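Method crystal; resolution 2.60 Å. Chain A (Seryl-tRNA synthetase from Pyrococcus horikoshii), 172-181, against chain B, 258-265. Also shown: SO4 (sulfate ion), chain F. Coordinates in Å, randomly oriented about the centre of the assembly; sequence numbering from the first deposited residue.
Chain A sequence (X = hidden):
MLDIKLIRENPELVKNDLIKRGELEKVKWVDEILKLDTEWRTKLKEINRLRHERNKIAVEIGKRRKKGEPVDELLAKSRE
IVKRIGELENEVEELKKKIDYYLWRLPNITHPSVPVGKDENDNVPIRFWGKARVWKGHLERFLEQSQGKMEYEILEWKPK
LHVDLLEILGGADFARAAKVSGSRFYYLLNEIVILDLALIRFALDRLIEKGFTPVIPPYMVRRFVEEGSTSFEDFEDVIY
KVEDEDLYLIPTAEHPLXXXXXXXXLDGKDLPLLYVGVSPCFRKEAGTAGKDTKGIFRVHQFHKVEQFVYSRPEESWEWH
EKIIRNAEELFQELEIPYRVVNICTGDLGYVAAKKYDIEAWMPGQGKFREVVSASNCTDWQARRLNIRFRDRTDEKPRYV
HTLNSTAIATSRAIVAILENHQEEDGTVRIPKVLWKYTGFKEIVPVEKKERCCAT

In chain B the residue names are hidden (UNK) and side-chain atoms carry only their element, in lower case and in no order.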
# COMPACT_ATOMS: atom_id res chain seq x y z
N ALA A 172 -11.73 5.84 -15.81
CA ALA A 172 -10.84 6.48 -14.85
C ALA A 172 -11.28 7.89 -14.51
O ALA A 172 -12.09 8.50 -15.22
CB ALA A 172 -9.43 6.52 -15.41
N ASP A 173 -10.79 8.39 -13.40
CA ASP A 173 -11.09 9.76 -13.01
C ASP A 173 -9.75 10.23 -12.45
O ASP A 173 -9.30 9.78 -11.40
CB ASP A 173 -12.21 9.83 -11.97
CG ASP A 173 -12.60 11.28 -11.60
OD1 ASP A 173 -11.78 12.22 -11.74
OD2 ASP A 173 -13.74 11.46 -11.15
N PHE A 174 -9.10 11.10 -13.21
CA PHE A 174 -7.83 11.64 -12.85
C PHE A 174 -7.96 12.89 -12.01
O PHE A 174 -7.31 13.05 -10.97
CB PHE A 174 -7.02 11.92 -14.11
CG PHE A 174 -6.52 10.68 -14.80
CD1 PHE A 174 -7.13 10.22 -15.96
CD2 PHE A 174 -5.45 9.95 -14.26
CE1 PHE A 174 -6.67 9.06 -16.58
CE2 PHE A 174 -5.00 8.78 -14.88
CZ PHE A 174 -5.61 8.34 -16.04
N ALA A 175 -8.83 13.78 -12.45
CA ALA A 175 -8.99 15.03 -11.75
C ALA A 175 -9.33 14.86 -10.29
O ALA A 175 -8.77 15.55 -9.45
CB ALA A 175 -10.05 15.91 -12.46
N ARG A 176 -10.21 13.93 -9.96
CA ARG A 176 -10.54 13.79 -8.55
C ARG A 176 -9.39 13.12 -7.77
O ARG A 176 -9.26 13.27 -6.57
CB ARG A 176 -11.87 13.05 -8.41
CG ARG A 176 -13.04 13.81 -9.02
CD ARG A 176 -14.35 13.22 -8.54
NE ARG A 176 -15.50 14.03 -8.94
CZ ARG A 176 -16.04 14.01 -10.16
NH1 ARG A 176 -17.08 14.79 -10.42
NH2 ARG A 176 -15.57 13.21 -11.10
N ALA A 177 -8.54 12.39 -8.47
CA ALA A 177 -7.41 11.77 -7.81
C ALA A 177 -6.38 12.85 -7.45
O ALA A 177 -5.77 12.80 -6.38
CB ALA A 177 -6.80 10.73 -8.70
N ALA A 178 -6.20 13.83 -8.33
CA ALA A 178 -5.25 14.92 -8.10
C ALA A 178 -5.66 15.76 -6.88
O ALA A 178 -4.80 16.23 -6.12
CB ALA A 178 -5.15 15.80 -9.35
N LYS A 179 -6.97 15.94 -6.70
CA LYS A 179 -7.54 16.69 -5.58
C LYS A 179 -7.33 15.94 -4.24
O LYS A 179 -7.00 16.52 -3.22
CB LYS A 179 -9.05 16.89 -5.82
CG LYS A 179 -9.80 17.41 -4.60
CD LYS A 179 -11.30 17.53 -4.84
CE LYS A 179 -11.96 16.19 -5.12
NZ LYS A 179 -13.42 16.35 -5.48
N VAL A 180 -7.51 14.63 -4.29
CA VAL A 180 -7.38 13.78 -3.13
C VAL A 180 -5.96 13.39 -2.75
O VAL A 180 -5.63 13.30 -1.58
CB VAL A 180 -8.24 12.50 -3.35
CG1 VAL A 180 -7.74 11.38 -2.50
CG2 VAL A 180 -9.69 12.79 -3.01
N SER A 181 -5.11 13.18 -3.75
CA SER A 181 -3.75 12.74 -3.48
C SER A 181 -2.62 13.51 -4.16
O SER A 181 -1.50 13.57 -3.65
CB SER A 181 -3.63 11.26 -3.87
OG SER A 181 -4.71 10.54 -3.33
N UNK B 258 -14.80 8.86 0.08
CA UNK B 258 -15.49 10.03 0.60
C UNK B 258 -14.78 11.28 0.07
O UNK B 258 -15.42 12.29 -0.28
c UNK B 258 -15.48 10.02 2.15
N UNK B 259 -13.46 11.22 -0.00
CA UNK B 259 -12.70 12.35 -0.50
C UNK B 259 -12.99 12.63 -1.96
O UNK B 259 -12.90 13.78 -2.42
N UNK B 260 -13.38 11.58 -2.69
CA UNK B 260 -13.65 11.68 -4.12
C UNK B 260 -14.50 12.88 -4.57
O UNK B 260 -14.20 13.52 -5.56
c UNK B 260 -14.19 10.13 -6.09
c UNK B 260 -15.38 8.99 -8.41
s UNK B 260 -15.22 8.70 -6.60
c UNK B 260 -14.30 10.39 -4.60
N UNK B 261 -15.56 13.20 -3.83
CA UNK B 261 -16.42 14.30 -4.20
C UNK B 261 -16.34 15.52 -3.27
O UNK B 261 -17.27 16.32 -3.19
c UNK B 261 -18.21 12.43 -7.66
c UNK B 261 -18.25 11.59 -5.63
n UNK B 261 -18.32 11.31 -6.98
c UNK B 261 -18.08 12.93 -5.52
c UNK B 261 -17.86 13.80 -4.32
n UNK B 261 -18.06 13.43 -6.81
N UNK B 262 -15.21 15.65 -2.58
CA UNK B 262 -14.98 16.78 -1.70
C UNK B 262 -15.19 18.07 -2.49
O UNK B 262 -14.84 18.14 -3.67
c UNK B 262 -13.57 16.72 -1.16
N UNK B 263 -15.76 19.09 -1.85
CA UNK B 263 -16.00 20.35 -2.52
C UNK B 263 -16.78 20.26 -3.81
O UNK B 263 -16.33 20.75 -4.85
c UNK B 263 -14.69 21.04 -2.83
o UNK B 263 -13.57 21.16 -0.75
c UNK B 263 -14.15 21.76 -1.66
n UNK B 263 -14.36 23.07 -1.64
N UNK B 264 -17.93 19.63 -3.78
CA UNK B 264 -18.75 19.58 -4.97
C UNK B 264 -20.21 19.81 -4.58
O UNK B 264 -20.60 19.66 -3.41
c UNK B 264 -17.01 16.59 -6.88
c UNK B 264 -17.15 17.89 -6.07
o UNK B 264 -15.90 16.01 -6.88
o UNK B 264 -17.98 16.13 -7.54
c UNK B 264 -18.59 18.23 -5.69
N UNK B 265 -21.00 20.27 -5.55
CA UNK B 265 -22.42 20.45 -5.37
C UNK B 265 -22.86 19.40 -6.36
O UNK B 265 -22.76 19.61 -7.57
c UNK B 265 -22.21 23.18 -3.92
c UNK B 265 -22.21 23.01 -5.38
c UNK B 265 -24.49 21.87 -5.55
c UNK B 265 -22.99 21.80 -5.91
S SO4 F . -10.34 13.25 -15.81
O1 SO4 F . -9.01 13.87 -15.95
O2 SO4 F . -11.03 13.27 -17.11
O3 SO4 F . -11.13 13.99 -14.80
O4 SO4 F . -10.19 11.85 -15.37

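Position 258 of chain B carries one side-chain carbon, and its CB points away from the chain A stretch and makes no contact with it: Ala B258. At 259 there are no side-chain atoms at all, and the backbone O lies 3.4 Å from Val A180 CG2; the residue is Gly B259. Its bare backbone lets Val A180 come close; an ideal CB here would sit 3.2 Å from that same Val A180 CG2, a tight fit.

Position 260 has an unbranched chain of two carbons, a sulfur and a terminal carbon. That last carbon lies 4.0 Å from Asp A173 OD2, and the backbone O of 260 is 2.9 Å from Lys A179 NZ. This is methionine. The CB of Met B260 points away from the chain A stretch, yet the extended t, t, t chain brings its end, CE, back toward Asp A173. Its backbone O accepts a hydrogen bond from Lys A179 NZ.

At 261 one carbon leads to a five-membered ring of three carbons and two nitrogens, and a ring carbon lies over one face of the Arg A176 guanidinium: histidine. That carbon is CE1 of His B261, and ND1 is 3.4 Å from Arg A176 NE.

Position 262 again has a single side-chain carbon, CB, directed toward the chain A stretch and 4.3 Å from Lys A179 CE: Ala B262. Its O takes a hydrogen bond from Lys A179 NZ at 2.9 Å, while its N bonds back to Gly B259 O at 3.0 Å, closing a type I turn.

Position 263 shows two carbons, the second bearing one oxygen and one nitrogen. This is Asn B263, exposed, its CA-to-CB bond directed sideways, without a contact to the chain A stretch.

At 264 three carbons end in two oxygens, a carboxylate, one oxygen of which lies 2.9 Å from both Arg A176 NE and Lys A179 NZ, so the residue is Glu B264. That oxygen, OE1, makes a salt bridge to each. OE2 accepts a weak hydrogen bond from Arg A176 NH1 at 3.3 Å and a shorter one from His B261 ND1 at 2.8 Å.

Position 265 has four carbons, forked at the first with one arm two carbons long: Ile B265, out of reach of the chain A stretch.

The contact works by setting two cations of one helix against a carboxylate and two turn carbonyls; the bond from His B261 ND1 to Glu B264 OE2 holds that carboxylate from its own chain. Arg A176 and Lys A179, three residues apart, both point toward chain B. Asp A173 steadies the arginine, its OD1 capping Arg A176 N at 2.9 Å and its OD2 forming a salt bridge with Arg A176 NH2 at 2.5 Å.

Chain B 258-265: AGMHANEI
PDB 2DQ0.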